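Local structure of PelA (Pseudomonas aeruginosa, 5TCB) at residues Gly23-Ala28 with Gln42-Val47; Leu72-Phe77 with Met106-Pro111; Arg175-Leu180 with Ser188-Glu193; Ser194-Trp199 with Ala250-Glu255. The protein probably hydrolyses glycosidic bonds through the glycoside hydrolase domain described here, while the longer protein to which it belongs is also thought to have deacetylase activity. All coordinates share one frame; numbering follows the deposited sequence.

Contact 1: residues Gly23-Ala28 with Gln42-Val47; sequences GPSSVA and QFDWVV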
loop_
_atom_site.group_PDB
_atom_site.type_symbol
_atom_site.label_atom_id
_atom_site.label_comp_id
_atom_site.label_asym_id
_atom_site.label_seq_id
_atom_site.Cartn_x
_atom_site.Cartn_y
_atom_site.Cartn_z
ATOM N N GLY A 23 -13.319 -8.117 -4.839
ATOM C CA GLY A 23 -12.518 -7.274 -3.967
ATOM C C GLY A 23 -13.207 -6.945 -2.654
ATOM O O GLY A 23 -14.170 -7.612 -2.268
ATOM N N PRO A 24 -12.727 -5.913 -1.960
ATOM C CA PRO A 24 -13.323 -5.541 -0.677
ATOM C C PRO A 24 -14.649 -4.805 -0.793
ATOM O O PRO A 24 -14.878 -4.019 -1.713
ATOM C CB PRO A 24 -12.268 -4.613 -0.071
ATOM C CG PRO A 24 -11.672 -3.955 -1.236
ATOM C CD PRO A 24 -11.626 -5.006 -2.320
ATOM N N SER A 25 -15.494 -5.010 0.219
ATOM C CA SER A 25 -16.692 -4.210 0.398
ATOM C C SER A 25 -16.418 -2.949 1.203
ATOM O O SER A 25 -17.148 -1.953 1.067
ATOM C CB SER A 25 -17.774 -5.032 1.126
ATOM O OG SER A 25 -18.265 -6.085 0.314
ATOM N N SER A 26 -15.395 -3.002 2.042
ATOM C CA SER A 26 -14.945 -1.918 2.902
ATOM C C SER A 26 -13.493 -2.206 3.234
ATOM O O SER A 26 -13.036 -3.339 3.114
ATOM C CB SER A 26 -15.771 -1.808 4.186
ATOM O OG SER A 26 -15.626 -2.959 4.994
ATOM N N VAL A 27 -12.752 -1.164 3.616
ATOM C CA VAL A 27 -11.327 -1.332 3.868
ATOM C C VAL A 27 -10.900 -0.341 4.941
ATOM O O VAL A 27 -11.397 0.793 5.000
ATOM C CB VAL A 27 -10.508 -1.173 2.560
ATOM C CG1 VAL A 27 -10.635 0.238 1.965
ATOM C CG2 VAL A 27 -9.084 -1.546 2.782
ATOM N N ALA A 28 -9.992 -0.796 5.801
ATOM C CA ALA A 28 -9.297 0.052 6.757
ATOM C C ALA A 28 -7.798 -0.205 6.691
ATOM O O ALA A 28 -7.342 -1.296 6.328
ATOM C CB ALA A 28 -9.826 -0.176 8.194
ATOM N N GLN A 42 -14.631 -5.207 11.806
ATOM C CA GLN A 42 -15.875 -4.966 11.091
ATOM C C GLN A 42 -15.666 -4.441 9.680
ATOM O O GLN A 42 -16.639 -4.283 8.945
ATOM C CB GLN A 42 -16.757 -4.011 11.898
ATOM C CG GLN A 42 -17.080 -4.595 13.254
ATOM C CD GLN A 42 -17.739 -5.968 13.148
ATOM O OE1 GLN A 42 -18.879 -6.086 12.702
ATOM N NE2 GLN A 42 -17.017 -7.010 13.514
ATOM N N PHE A 43 -14.419 -4.213 9.274
ATOM C CA PHE A 43 -14.075 -3.884 7.892
ATOM C C PHE A 43 -13.773 -5.181 7.150
ATOM O O PHE A 43 -13.293 -6.149 7.734
ATOM C CB PHE A 43 -12.855 -2.942 7.826
ATOM C CG PHE A 43 -13.102 -1.566 8.392
ATOM C CD1 PHE A 43 -12.991 -1.335 9.760
ATOM C CD2 PHE A 43 -13.386 -0.500 7.558
ATOM C CE1 PHE A 43 -13.180 -0.070 10.279
ATOM C CE2 PHE A 43 -13.587 0.774 8.076
ATOM C CZ PHE A 43 -13.478 0.976 9.456
ATOM N N ASP A 44 -14.090 -5.202 5.848
ATOM C CA ASP A 44 -13.921 -6.414 5.044
ATOM C C ASP A 44 -12.439 -6.753 4.874
ATOM O O ASP A 44 -12.004 -7.882 5.131
ATOM C CB ASP A 44 -14.629 -6.204 3.708
ATOM C CG ASP A 44 -14.727 -7.459 2.857
ATOM O OD1 ASP A 44 -14.629 -8.585 3.395
ATOM O OD2 ASP A 44 -14.995 -7.327 1.648
ATOM N N TRP A 45 -11.650 -5.790 4.417
ATOM C CA TRP A 45 -10.198 -5.909 4.335
ATOM C C TRP A 45 -9.567 -4.936 5.317
ATOM O O TRP A 45 -10.023 -3.779 5.437
ATOM C CB TRP A 45 -9.686 -5.586 2.920
ATOM C CG TRP A 45 -9.949 -6.584 1.848
ATOM C CD1 TRP A 45 -10.800 -7.646 1.869
ATOM C CD2 TRP A 45 -9.332 -6.597 0.551
ATOM N NE1 TRP A 45 -10.753 -8.315 0.668
ATOM C CE2 TRP A 45 -9.836 -7.689 -0.148
ATOM C CE3 TRP A 45 -8.361 -5.789 -0.061
ATOM C CZ2 TRP A 45 -9.432 -7.993 -1.455
ATOM C CZ3 TRP A 45 -7.964 -6.088 -1.336
ATOM C CH2 TRP A 45 -8.480 -7.182 -2.017
ATOM N N VAL A 46 -8.549 -5.405 6.030
ATOM C CA VAL A 46 -7.803 -4.574 6.970
ATOM C C VAL A 46 -6.317 -4.724 6.665
ATOM O O VAL A 46 -5.798 -5.841 6.657
ATOM C CB VAL A 46 -8.097 -4.936 8.432
ATOM C CG1 VAL A 46 -7.369 -3.987 9.355
ATOM C CG2 VAL A 46 -9.575 -4.849 8.706
ATOM N N VAL A 47 -5.647 -3.600 6.427
ATOM C CA VAL A 47 -4.209 -3.558 6.195
ATOM C C VAL A 47 -3.521 -3.047 7.450
ATOM O O VAL A 47 -3.869 -1.986 7.974
ATOM C CB VAL A 47 -3.883 -2.663 4.998
ATOM C CG1 VAL A 47 -2.361 -2.662 4.758
ATOM C CG2 VAL A 47 -4.631 -3.102 3.738
HETATM O O HOH W 1 -17.322 -8.542 0.163
HETATM O O HOH W 2 -17.514 -4.104 6.400
#
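Val-27 and Trp-45 pair in parallel near the start of the first two strands of a (beta/alpha)8 barrel, inside the beta-alpha-beta unit formed by strand 27-30, helix 37-40 and strand 45-48. The ladder alternates as parallel neighbours should: Trp-45 N donates to Ser-26 O, Ala-28 N to Trp-45 O, and Val-47 N to Ala-28 O at 2.9 Å. Each face of the pairing has its own CH-pi contact. On the Trp-45 side, Pro-24 CB sits over the indole, 3.6 Å from the centroid of its five-membered ring. On the other, the Ala-28 methyl rests above the middle of the Phe-43 ring, 3.5 Å from its centroid. Ahead of the strands, side chains take over the bonding. Asp-44 holds CG anti to its own nitrogen (chi1 -171°), which carries OD2 to Ser-25 N at 2.8 Å, the anti lone pair accepting. In return, Ser-26 OG accepts from Asp-44 N, also at 2.8 Å. Further out, Phe-69 and Phe-172 pack against the Trp-45 ring in the barrel interior, and Ser-272 OG bonds Val-27 N. A water joins the two segments, 2.6 Å from Ser-26 OG and donating to Gln-42 O at 2.7 Å.

Contact 2: residues Leu72-Phe77 with Met106-Pro111; sequences LSVGEF and MDLAAP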
loop_
_atom_site.group_PDB
_atom_site.type_symbol
_atom_site.label_atom_id
_atom_site.label_comp_id
_atom_site.label_asym_id
_atom_site.label_seq_id
_atom_site.Cartn_x
_atom_site.Cartn_y
_atom_site.Cartn_z
ATOM N N LEU A 72 3.864 -4.189 3.284
ATOM C CA LEU A 72 5.210 -4.528 2.825
ATOM C C LEU A 72 5.659 -3.485 1.813
ATOM O O LEU A 72 5.112 -3.397 0.701
ATOM C CB LEU A 72 5.255 -5.913 2.189
ATOM C CG LEU A 72 6.649 -6.402 1.761
ATOM C CD1 LEU A 72 7.581 -6.568 2.946
ATOM C CD2 LEU A 72 6.584 -7.695 0.990
ATOM N N SER A 73 6.717 -2.747 2.158
ATOM C CA SER A 73 7.296 -1.752 1.261
ATOM C C SER A 73 8.303 -2.431 0.325
ATOM O O SER A 73 9.306 -2.993 0.765
ATOM C CB SER A 73 7.927 -0.633 2.075
ATOM O OG SER A 73 8.644 0.263 1.216
ATOM N N VAL A 74 7.974 -2.434 -0.967
ATOM C CA VAL A 74 8.733 -3.164 -1.980
ATOM C C VAL A 74 9.853 -2.319 -2.562
ATOM O O VAL A 74 10.927 -2.842 -2.867
ATOM C CB VAL A 74 7.780 -3.656 -3.093
ATOM C CG1 VAL A 74 8.535 -4.316 -4.246
ATOM C CG2 VAL A 74 6.781 -4.619 -2.537
ATOM N N GLY A 75 9.656 -1.017 -2.683
ATOM C CA GLY A 75 10.648 -0.165 -3.322
ATOM C C GLY A 75 11.628 0.536 -2.402
ATOM O O GLY A 75 12.638 1.084 -2.865
ATOM N N GLU A 76 11.345 0.539 -1.102
ATOM C CA GLU A 76 12.106 1.306 -0.131
ATOM C C GLU A 76 12.270 0.495 1.138
ATOM O O GLU A 76 11.381 -0.274 1.510
ATOM C CB GLU A 76 11.388 2.627 0.226
ATOM C CG GLU A 76 11.253 3.574 -0.934
ATOM C CD GLU A 76 10.573 4.882 -0.589
ATOM O OE1 GLU A 76 10.287 5.146 0.610
ATOM O OE2 GLU A 76 10.319 5.645 -1.544
ATOM N N PHE A 77 13.397 0.692 1.797
ATOM C CA PHE A 77 13.615 0.201 3.146
ATOM C C PHE A 77 13.449 1.342 4.137
ATOM O O PHE A 77 14.144 2.363 4.045
ATOM C CB PHE A 77 15.007 -0.401 3.252
ATOM C CG PHE A 77 15.343 -0.974 4.598
ATOM C CD1 PHE A 77 14.897 -2.237 4.942
ATOM C CD2 PHE A 77 16.080 -0.252 5.504
ATOM C CE1 PHE A 77 15.214 -2.778 6.163
ATOM C CE2 PHE A 77 16.400 -0.791 6.736
ATOM C CZ PHE A 77 15.964 -2.057 7.055
ATOM N N MET A 106 15.592 1.256 -2.767
ATOM C CA MET A 106 16.362 0.053 -3.001
ATOM C C MET A 106 16.375 -0.315 -4.474
ATOM O O MET A 106 15.472 0.029 -5.250
ATOM C CB MET A 106 15.793 -1.102 -2.177
ATOM C CG MET A 106 15.721 -0.798 -0.662
ATOM S SD MET A 106 17.325 -0.422 0.087
ATOM C CE MET A 106 18.058 -2.075 0.055
ATOM N N ASP A 107 17.439 -1.001 -4.839
ATOM C CA ASP A 107 17.640 -1.535 -6.179
ATOM C C ASP A 107 16.817 -2.807 -6.313
ATOM O O ASP A 107 17.121 -3.819 -5.668
ATOM C CB ASP A 107 19.126 -1.801 -6.387
ATOM C CG ASP A 107 19.459 -2.448 -7.732
ATOM O OD1 ASP A 107 18.564 -2.697 -8.552
ATOM O OD2 ASP A 107 20.668 -2.697 -7.956
ATOM N N LEU A 108 15.782 -2.769 -7.162
ATOM C CA LEU A 108 14.884 -3.902 -7.287
ATOM C C LEU A 108 15.538 -5.076 -7.994
ATOM O O LEU A 108 14.979 -6.178 -7.982
ATOM C CB LEU A 108 13.617 -3.476 -8.031
ATOM C CG LEU A 108 12.664 -2.496 -7.308
ATOM C CD1 LEU A 108 12.235 -3.031 -5.987
ATOM C CD2 LEU A 108 13.258 -1.137 -7.094
ATOM N N ALA A 109 16.689 -4.865 -8.626
ATOM C CA ALA A 109 17.482 -5.936 -9.200
ATOM C C ALA A 109 18.472 -6.546 -8.216
ATOM O O ALA A 109 19.115 -7.551 -8.548
ATOM C CB ALA A 109 18.248 -5.416 -10.423
ATOM N N ALA A 110 18.618 -5.981 -7.018
ATOM C CA ALA A 110 19.617 -6.482 -6.080
ATOM C C ALA A 110 19.170 -7.815 -5.486
ATOM O O ALA A 110 18.087 -7.892 -4.917
ATOM C CB ALA A 110 19.862 -5.457 -4.973
ATOM N N PRO A 111 19.972 -8.879 -5.575
ATOM C CA PRO A 111 19.516 -10.165 -5.013
ATOM C C PRO A 111 19.250 -10.126 -3.520
ATOM O O PRO A 111 18.317 -10.792 -3.047
ATOM C CB PRO A 111 20.657 -11.133 -5.374
ATOM C CG PRO A 111 21.817 -10.274 -5.769
ATOM C CD PRO A 111 21.237 -9.006 -6.317
#
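Met-106 N donates to Gly-75 O in a nearly straight bond, 3.0 Å with an N-H...O angle of 178°, the single backbone bond between 72-77 and 106-111. From Met-106 the side chain heads for the opposite backbone: CG, set beside its own backbone N (chi1 -56°), lies 3.7 Å from Phe-77 N, and the bend at chi2 lays SD alongside Phe-77 CB at 3.9 Å. The Phe-77 ring itself leads off toward Trp-113 of helix 111-126. At the other end of the contact Leu-108 reaches back with one branch: its CD1 approaches Val-74 O to 3.4 Å, and that oxygen is already bonded to Trp-113 NE1. In barrel terms, the chain leaves the core sheet at the C-terminal end of strand 67-73 and enters a small antiparallel pair, 76-78 with 103-105, whose exit is the loop 106-110, leading into helix 111-126. This exit is an Asx turn within a type I turn from Asp-107 to Ala-110, the helix N-cap. Asp-107 OD1 receives Ala-109 N at 2.9 Å from well above the carboxylate plane, 49° out of it. Gln-151 secures the same turn twice, its NE2 bonding Asp-107 OD1 and its OE1 bonding Leu-108 N. Across the way the corner at Val-74 and Gly-75 is bridged by Ser-73 OG, which donates to Glu-76 O at 2.8 Å and is also hydrogen-bonded to Thr-136 OG1.

Contact 3: residues Arg175-Leu180 with Ser188-Glu193; sequences RGFEVL and SAVAVE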
loop_
_atom_site.group_PDB
_atom_site.type_symbol
_atom_site.label_atom_id
_atom_site.label_comp_id
_atom_site.label_asym_id
_atom_site.label_seq_id
_atom_site.Cartn_x
_atom_site.Cartn_y
_atom_site.Cartn_z
ATOM N N ARG A 175 -0.940 1.524 -6.162
ATOM C CA ARG A 175 -0.602 1.951 -7.537
ATOM C C ARG A 175 0.127 0.795 -8.224
ATOM O O ARG A 175 -0.369 -0.336 -8.227
ATOM C CB ARG A 175 0.154 3.262 -7.531
ATOM C CG ARG A 175 -0.584 4.427 -6.978
ATOM C CD ARG A 175 0.236 5.667 -7.065
ATOM N NE ARG A 175 -0.468 6.845 -6.559
ATOM C CZ ARG A 175 -0.420 8.036 -7.129
ATOM N NH1 ARG A 175 0.305 8.250 -8.227
ATOM N NH2 ARG A 175 -1.100 9.033 -6.577
ATOM N N GLY A 176 1.273 1.017 -8.842
ATOM C CA GLY A 176 1.854 0.004 -9.709
ATOM C C GLY A 176 1.481 0.115 -11.165
ATOM O O GLY A 176 1.611 -0.861 -11.910
ATOM N N PHE A 177 1.084 1.303 -11.613
ATOM C CA PHE A 177 0.546 1.458 -12.955
ATOM C C PHE A 177 1.553 1.056 -14.015
ATOM O O PHE A 177 1.166 0.615 -15.107
ATOM C CB PHE A 177 0.109 2.906 -13.172
ATOM C CG PHE A 177 -0.894 3.400 -12.161
ATOM C CD1 PHE A 177 -2.031 2.685 -11.906
ATOM C CD2 PHE A 177 -0.684 4.577 -11.475
ATOM C CE1 PHE A 177 -2.943 3.122 -10.938
ATOM C CE2 PHE A 177 -1.594 5.033 -10.536
ATOM C CZ PHE A 177 -2.706 4.327 -10.276
ATOM N N GLU A 178 2.847 1.252 -13.747
ATOM C CA GLU A 178 3.864 0.966 -14.746
ATOM C C GLU A 178 4.114 -0.529 -14.925
ATOM O O GLU A 178 4.689 -0.928 -15.939
ATOM C CB GLU A 178 5.180 1.647 -14.358
ATOM C CG GLU A 178 5.132 3.165 -14.333
ATOM C CD GLU A 178 4.485 3.755 -13.071
ATOM O OE1 GLU A 178 4.220 3.024 -12.071
ATOM O OE2 GLU A 178 4.214 4.981 -13.125
ATOM N N VAL A 179 3.716 -1.345 -13.956
ATOM C CA VAL A 179 3.927 -2.788 -14.020
ATOM C C VAL A 179 2.627 -3.565 -14.172
ATOM O O VAL A 179 2.660 -4.678 -14.718
ATOM C CB VAL A 179 4.732 -3.313 -12.811
ATOM C CG1 VAL A 179 6.190 -2.797 -12.851
ATOM C CG2 VAL A 179 4.101 -2.967 -11.484
ATOM N N LEU A 180 1.491 -3.017 -13.754
ATOM C CA LEU A 180 0.237 -3.770 -13.822
ATOM C C LEU A 180 -0.087 -4.322 -15.203
ATOM O O LEU A 180 -0.549 -5.474 -15.276
ATOM C CB LEU A 180 -0.924 -2.903 -13.316
ATOM C CG LEU A 180 -1.014 -2.846 -11.797
ATOM C CD1 LEU A 180 -1.743 -1.593 -11.312
ATOM C CD2 LEU A 180 -1.698 -4.108 -11.254
ATOM N N SER A 188 -5.044 -8.272 -6.628
ATOM C CA SER A 188 -6.433 -8.456 -6.245
ATOM C C SER A 188 -7.198 -7.133 -6.163
ATOM O O SER A 188 -8.431 -7.136 -6.256
ATOM C CB SER A 188 -6.495 -9.173 -4.898
ATOM O OG SER A 188 -6.184 -10.550 -5.036
ATOM N N ALA A 189 -6.493 -6.029 -5.959
ATOM C CA ALA A 189 -7.049 -4.686 -5.923
ATOM C C ALA A 189 -5.879 -3.728 -6.046
ATOM O O ALA A 189 -4.722 -4.113 -5.838
ATOM C CB ALA A 189 -7.821 -4.433 -4.620
ATOM N N VAL A 190 -6.182 -2.487 -6.407
ATOM C CA VAL A 190 -5.200 -1.418 -6.499
ATOM C C VAL A 190 -5.711 -0.237 -5.702
ATOM O O VAL A 190 -6.859 0.190 -5.897
ATOM C CB VAL A 190 -4.958 -1.019 -7.962
ATOM C CG1 VAL A 190 -3.982 0.127 -8.063
ATOM C CG2 VAL A 190 -4.490 -2.230 -8.759
ATOM N N ALA A 191 -4.873 0.270 -4.803
ATOM C CA ALA A 191 -5.163 1.480 -4.050
ATOM C C ALA A 191 -4.518 2.692 -4.700
ATOM O O ALA A 191 -3.510 2.603 -5.411
ATOM C CB ALA A 191 -4.682 1.373 -2.601
ATOM N N VAL A 192 -5.083 3.852 -4.384
ATOM C CA VAL A 192 -4.576 5.130 -4.851
ATOM C C VAL A 192 -4.710 6.168 -3.748
ATOM O O VAL A 192 -5.818 6.460 -3.285
ATOM C CB VAL A 192 -5.289 5.624 -6.118
ATOM C CG1 VAL A 192 -4.712 6.999 -6.539
ATOM C CG2 VAL A 192 -5.153 4.622 -7.227
ATOM N N GLU A 193 -3.582 6.732 -3.336
ATOM C CA GLU A 193 -3.543 7.952 -2.556
ATOM C C GLU A 193 -3.294 9.092 -3.532
ATOM O O GLU A 193 -2.164 9.168 -4.079
ATOM C CB GLU A 193 -2.410 7.938 -1.525
ATOM C CG GLU A 193 -2.320 6.727 -0.633
ATOM C CD GLU A 193 -0.962 6.692 0.051
ATOM O OE1 GLU A 193 -0.792 7.334 1.108
ATOM O OE2 GLU A 193 -0.043 6.048 -0.493
HETATM O O HOH W 3 -0.948 5.736 -3.911
#
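Val-190 presents a forked knob to the loop 175-180, and each prong has its own place. CG2 points at Leu-180, where it meets CD1 tip to tip at 3.8 Å, while CG1 lies under the loop backbone, 3.6 Å from Arg-175 O. That carbonyl oxygen is buried here with no polar partner in the model. Two residues on, Val-192 crosses Phe-177 at about a right angle, and its CG2 abuts the ring edge at CZ, 3.9 Å away. Arg-175 CB covers one face of the same ring, and the ring also stacks with His-220 of helix 211-226. Such knobs belong to the outer surface of the barrel sheet, where helices usually pack; between strands 170-174 and 187-192 the connection has no long helix, and this compact loop supplies part of the cover, with Leu-217 and Leu-221 of helix 211-226 also packing on Val-192. The loop backbone is tied to the strand by Arg-175 N, which donates to Ala-191 O at 2.9 Å. Beyond it the extended arginine runs alongside the strand end, and NH2 reaches Glu-193 O at 2.7 Å, close to the guanidinium plane but 36° out of the carbonyl plane. Between the two segments, a water 2.9 Å from Arg-175 NE accepts from both that nitrogen and Glu-193 N.

Contact 4: residues Ser194-Trp199 with Ala250-Glu255; sequences SIHAGW and ARLRSE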
loop_
_atom_site.group_PDB
_atom_site.type_symbol
_atom_site.label_atom_id
_atom_site.label_comp_id
_atom_site.label_asym_id
_atom_site.label_seq_id
_atom_site.Cartn_x
_atom_site.Cartn_y
_atom_site.Cartn_z
ATOM N N SER A 194 -4.237 9.987 -3.829
ATOM C CA SER A 194 -5.579 10.096 -3.274
ATOM C C SER A 194 -6.480 10.541 -4.418
ATOM O O SER A 194 -5.991 10.918 -5.491
ATOM C CB SER A 194 -5.615 11.107 -2.129
ATOM O OG SER A 194 -4.878 10.672 -1.009
ATOM N N ILE A 195 -7.794 10.562 -4.193
ATOM C CA ILE A 195 -8.729 10.883 -5.269
ATOM C C ILE A 195 -9.201 12.328 -5.136
ATOM O O ILE A 195 -9.003 13.138 -6.052
ATOM C CB ILE A 195 -9.906 9.887 -5.302
ATOM C CG1 ILE A 195 -9.422 8.453 -5.580
ATOM C CG2 ILE A 195 -10.968 10.298 -6.347
ATOM C CD1 ILE A 195 -8.596 8.274 -6.863
ATOM N N HIS A 196 -9.808 12.688 -4.010
ATOM C CA HIS A 196 -10.277 14.053 -3.813
ATOM C C HIS A 196 -9.545 14.780 -2.700
ATOM O O HIS A 196 -9.136 15.943 -2.867
ATOM C CB HIS A 196 -11.780 14.065 -3.499
ATOM C CG HIS A 196 -12.636 13.571 -4.618
ATOM N ND1 HIS A 196 -12.652 14.171 -5.862
ATOM C CD2 HIS A 196 -13.519 12.547 -4.679
ATOM C CE1 HIS A 196 -13.501 13.525 -6.643
ATOM N NE2 HIS A 196 -14.045 12.541 -5.948
ATOM N N ALA A 197 -9.410 14.130 -1.548
ATOM C CA ALA A 197 -8.807 14.724 -0.367
ATOM C C ALA A 197 -7.490 14.014 -0.101
ATOM O O ALA A 197 -7.455 12.804 0.151
ATOM C CB ALA A 197 -9.750 14.627 0.838
ATOM N N GLY A 198 -6.392 14.761 -0.178
ATOM C CA GLY A 198 -5.086 14.169 -0.057
ATOM C C GLY A 198 -4.256 14.784 1.052
ATOM O O GLY A 198 -4.687 15.688 1.781
ATOM N N TRP A 199 -3.038 14.257 1.153
ATOM C CA TRP A 199 -2.043 14.696 2.117
ATOM C C TRP A 199 -0.789 15.112 1.364
ATOM O O TRP A 199 -0.174 14.291 0.676
ATOM C CB TRP A 199 -1.717 13.582 3.104
ATOM C CG TRP A 199 -0.639 13.954 4.030
ATOM C CD1 TRP A 199 0.622 13.443 4.067
ATOM C CD2 TRP A 199 -0.708 14.941 5.057
ATOM N NE1 TRP A 199 1.343 14.051 5.060
ATOM C CE2 TRP A 199 0.548 14.975 5.685
ATOM C CE3 TRP A 199 -1.716 15.797 5.512
ATOM C CZ2 TRP A 199 0.826 15.828 6.746
ATOM C CZ3 TRP A 199 -1.438 16.645 6.561
ATOM C CH2 TRP A 199 -0.177 16.656 7.168
ATOM N N ALA A 250 -19.047 8.510 0.959
ATOM C CA ALA A 250 -20.223 8.286 0.114
ATOM C C ALA A 250 -19.968 8.746 -1.313
ATOM O O ALA A 250 -20.327 8.061 -2.279
ATOM C CB ALA A 250 -21.435 9.007 0.695
ATOM N N ARG A 251 -19.299 9.883 -1.466
ATOM C CA ARG A 251 -18.967 10.387 -2.795
ATOM C C ARG A 251 -18.092 9.387 -3.547
ATOM O O ARG A 251 -18.357 9.052 -4.709
ATOM C CB ARG A 251 -18.275 11.735 -2.619
ATOM C CG ARG A 251 -18.108 12.546 -3.855
ATOM C CD ARG A 251 -17.456 13.860 -3.500
ATOM N NE ARG A 251 -16.850 14.478 -4.670
ATOM C CZ ARG A 251 -15.860 15.362 -4.626
ATOM N NH1 ARG A 251 -15.345 15.741 -3.463
ATOM N NH2 ARG A 251 -15.382 15.861 -5.756
ATOM N N LEU A 252 -17.073 8.859 -2.876
ATOM C CA LEU A 252 -16.144 7.939 -3.522
ATOM C C LEU A 252 -16.831 6.630 -3.913
ATOM O O LEU A 252 -16.574 6.086 -4.995
ATOM C CB LEU A 252 -14.945 7.695 -2.591
ATOM C CG LEU A 252 -14.027 8.926 -2.472
ATOM C CD1 LEU A 252 -13.101 8.832 -1.264
ATOM C CD2 LEU A 252 -13.204 9.105 -3.737
ATOM N N ARG A 253 -17.731 6.118 -3.065
ATOM C CA ARG A 253 -18.495 4.928 -3.446
ATOM C C ARG A 253 -19.350 5.177 -4.683
ATOM O O ARG A 253 -19.409 4.323 -5.576
ATOM C CB ARG A 253 -19.338 4.442 -2.258
ATOM C CG ARG A 253 -18.496 3.742 -1.214
ATOM C CD ARG A 253 -19.310 3.197 -0.058
ATOM N NE ARG A 253 -18.416 2.522 0.882
ATOM C CZ ARG A 253 -18.081 1.239 0.813
ATOM N NH1 ARG A 253 -18.555 0.460 -0.154
ATOM N NH2 ARG A 253 -17.219 0.756 1.689
ATOM N N SER A 254 -20.018 6.335 -4.759
ATOM C CA SER A 254 -20.831 6.631 -5.935
ATOM C C SER A 254 -19.988 6.732 -7.197
ATOM O O SER A 254 -20.505 6.497 -8.293
ATOM C CB SER A 254 -21.619 7.931 -5.739
ATOM O OG SER A 254 -20.798 9.084 -5.940
ATOM N N GLU A 255 -18.695 7.017 -7.056
ATOM C CA GLU A 255 -17.772 7.080 -8.178
ATOM C C GLU A 255 -17.067 5.755 -8.446
ATOM O O GLU A 255 -16.189 5.701 -9.317
ATOM C CB GLU A 255 -16.749 8.188 -7.922
ATOM C CG GLU A 255 -17.414 9.556 -7.854
ATOM C CD GLU A 255 -16.496 10.666 -7.395
ATOM O OE1 GLU A 255 -15.317 10.395 -7.101
ATOM O OE2 GLU A 255 -16.967 11.820 -7.312
#
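The guanidinium of Arg-251 lies flat on the imidazole of His-196, centres 3.5 Å apart and planes within 17° of parallel, although the arginine is poorly ordered and this stack is less certain than what lies beneath it. The pair joins the last turns of helix 242-254 in the (beta/alpha)8 barrel to the loop between strands 187-192 and 197-200. Arg-251 reaches across with its chain extended from CG to NE, arriving over one face of the ring. Ile-195 CG2 covers the opposite face, so the imidazole is sandwiched between an aliphatic branch and a flat cation. Its edge is held as well: His-196 NE2 donates to Glu-255 OE1 at 2.7 Å, using the syn lone pair of that oxygen, with a weak second bond to OE2. The carboxylate plane is turned 68° from the ring. A long salt bridge from the poorly ordered Arg-251, NE to Glu-255 OE2, may partly offset the carboxylate charge beside the imidazole. Farther out, Asp-235 fixes the loop backbone through bonds from Ile-195 N, His-196 N and Ala-197 N, just after the cis peptide that precedes Ser-194. Leu-252 completes the fit, its CD2 wedged 3.6 Å from Ile-195 CG2 and 3.6 Å from His-196 CD2.

How the contacts relate
Three of the four contacts adjoin one another. Contact 1 meets contact 3 inside the barrel, where Trp-45 CZ3 packs 3.7 Å from Ala-189 CB. It reaches contact 4 through a probable hydrogen bond of 2.8 Å from Arg-253 NH2 to Ser-25 O. Contacts 3 and 4 follow on directly along the chain, with Arg-175 NH2 4.3 Å from Ser-194 N. Contact 2 touches none of the others; its centre is about 17 Å from that of contact 3, with nearest atoms about 9 Å apart, and about 30 Å from that of contact 4. No ligand marks the active site; in barrels of this kind it lies at the C-terminal ends of the strands, which contacts 2 and 3 reach, whereas contact 1 sits near the N-terminal ends.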